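Local coordinates for protein aldehyde dehydrogenase (Staphylococcus aureus, PDB 6K10) that oxidises 4,4'-diaponeurosporenal to 4,4'-diaponeurosporenoate with NAD+, a step in the biosynthesis of the carotenoid virulence pigment staphyloxanthin, at residues A[122-127]-A[151-156]. The protein carries 1 engineered substitution. Residues are numbered along the deposited sequence; the frame is centred on the assembly and turned at random.
Sequences NYPFQL and PNVARV
In the Rossmann-like part of the aldehyde dehydrogenase fold, P124 and V153 meet where two successive beta-alpha-beta crossovers come together. The segment 122-127 leads from strand 104-118 into helix 126-138, which returns to the parallel strand 141-145; helix 151-164 then connects that strand to 170-172. The join is small, burying 113 Å² over both sides, and no hydrogen bond crosses it. V153, on the first turn of its helix, presents its methyls to the pyrrolidine ring of P124, the two side chains crossing at about a right angle. CG1 of V153 carries most of the contact, lying 3.7 Å from P124 CG and 3.8 Å from P124 CB. The second methyl, V153 CG2, reaches P124 CG less closely, at 4.1 Å. This division follows from the valine torsion: CG1 is extended opposite the backbone N (chi1 -178°), leaving CG2 on the side of that nitrogen. L59, I51 and A54 of helix 48-59 pack against P124, F125 and V153 respectively, so a third element lines the same buried patch. E70 OE1 accepts the backbone N-H groups of F125 and Q126, while the D58 carboxylate takes the backbone N of V153 through OD2 and the side-chain ND2 of N152 through OD1. The P124 side chain lies about 12 Å from that of S251, an engineered residue at a predicted active-site position. F125 contributes less to the contact, chiefly through its backbone N, which sits 4.3 Å from V153 CG1.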
# COMPACT_ATOMS: atom_id res chain seq x y z
N ASN A 122 -5.70 15.39 -18.35
CA ASN A 122 -7.00 15.00 -18.91
C ASN A 122 -8.17 15.33 -17.99
O ASN A 122 -9.22 15.76 -18.48
CB ASN A 122 -6.99 13.50 -19.26
CG ASN A 122 -6.69 12.61 -18.07
OD1 ASN A 122 -5.83 12.91 -17.25
ND2 ASN A 122 -7.40 11.49 -17.99
N TYR A 123 -8.03 15.15 -16.68
CA TYR A 123 -8.96 15.69 -15.70
C TYR A 123 -8.12 16.54 -14.75
O TYR A 123 -7.89 16.17 -13.59
CB TYR A 123 -9.74 14.60 -14.97
CG TYR A 123 -10.65 13.83 -15.90
CD1 TYR A 123 -10.16 12.80 -16.68
CD2 TYR A 123 -12.00 14.15 -16.01
CE1 TYR A 123 -10.98 12.10 -17.54
CE2 TYR A 123 -12.83 13.46 -16.86
CZ TYR A 123 -12.32 12.43 -17.63
OH TYR A 123 -13.14 11.73 -18.48
N PRO A 124 -7.64 17.69 -15.23
CA PRO A 124 -6.54 18.39 -14.54
C PRO A 124 -6.95 18.99 -13.21
O PRO A 124 -6.07 19.29 -12.39
CB PRO A 124 -6.13 19.47 -15.54
CG PRO A 124 -7.38 19.74 -16.32
CD PRO A 124 -8.13 18.44 -16.40
N PHE A 125 -8.24 19.18 -12.98
CA PHE A 125 -8.74 19.71 -11.71
C PHE A 125 -9.04 18.58 -10.73
O PHE A 125 -8.52 18.56 -9.62
CB PHE A 125 -9.97 20.58 -11.98
CG PHE A 125 -10.57 21.20 -10.74
CD1 PHE A 125 -11.57 20.54 -10.04
CD2 PHE A 125 -10.15 22.44 -10.30
CE1 PHE A 125 -12.12 21.11 -8.91
CE2 PHE A 125 -10.70 23.01 -9.17
CZ PHE A 125 -11.69 22.34 -8.48
N GLN A 126 -9.87 17.62 -11.16
CA GLN A 126 -10.25 16.51 -10.28
C GLN A 126 -9.04 15.71 -9.81
O GLN A 126 -8.97 15.30 -8.65
CB GLN A 126 -11.26 15.60 -10.98
CG GLN A 126 -11.27 14.16 -10.50
CD GLN A 126 -11.96 13.97 -9.16
OE1 GLN A 126 -12.48 14.92 -8.58
NE2 GLN A 126 -11.95 12.74 -8.67
N LEU A 127 -8.08 15.48 -10.70
CA LEU A 127 -6.92 14.69 -10.32
C LEU A 127 -5.92 15.45 -9.46
O LEU A 127 -4.97 14.85 -8.97
CB LEU A 127 -6.24 14.12 -11.57
CG LEU A 127 -7.16 13.18 -12.35
CD1 LEU A 127 -6.61 12.88 -13.74
CD2 LEU A 127 -7.39 11.90 -11.57
N PRO A 151 -2.56 24.84 -19.32
CA PRO A 151 -1.94 25.91 -18.52
C PRO A 151 -2.94 26.85 -17.87
O PRO A 151 -2.63 27.42 -16.81
CB PRO A 151 -1.06 26.64 -19.54
CG PRO A 151 -1.75 26.42 -20.84
CD PRO A 151 -2.39 25.06 -20.77
N ASN A 152 -4.11 27.07 -18.47
CA ASN A 152 -5.10 27.92 -17.84
C ASN A 152 -5.67 27.25 -16.59
O ASN A 152 -5.89 27.91 -15.57
CB ASN A 152 -6.21 28.27 -18.83
CG ASN A 152 -5.73 29.20 -19.93
OD1 ASN A 152 -5.44 30.37 -19.68
ND2 ASN A 152 -5.63 28.67 -21.14
N VAL A 153 -5.91 25.94 -16.66
CA VAL A 153 -6.39 25.21 -15.49
C VAL A 153 -5.34 25.24 -14.38
O VAL A 153 -5.66 25.47 -13.21
CB VAL A 153 -6.76 23.77 -15.87
CG1 VAL A 153 -7.29 23.02 -14.65
CG2 VAL A 153 -7.78 23.76 -17.00
N ALA A 154 -4.07 25.01 -14.74
CA ALA A 154 -3.00 25.02 -13.74
C ALA A 154 -2.92 26.36 -13.03
O ALA A 154 -2.75 26.41 -11.80
CB ALA A 154 -1.67 24.68 -14.41
N ARG A 155 -3.04 27.46 -13.77
CA ARG A 155 -2.97 28.79 -13.16
C ARG A 155 -4.16 29.05 -12.25
O ARG A 155 -4.01 29.64 -11.18
CB ARG A 155 -2.88 29.87 -14.23
CG ARG A 155 -2.76 31.29 -13.67
CD ARG A 155 -1.72 31.39 -12.57
NE ARG A 155 -0.37 31.07 -13.04
CZ ARG A 155 0.34 31.81 -13.89
NH1 ARG A 155 1.55 31.41 -14.23
NH2 ARG A 155 -0.16 32.94 -14.37
N VAL A 156 -5.36 28.67 -12.70
CA VAL A 156 -6.54 28.83 -11.85
C VAL A 156 -6.37 28.05 -10.56
O VAL A 156 -6.73 28.51 -9.48
CB VAL A 156 -7.80 28.41 -12.62
CG1 VAL A 156 -8.98 28.28 -11.68
CG2 VAL A 156 -8.11 29.41 -13.73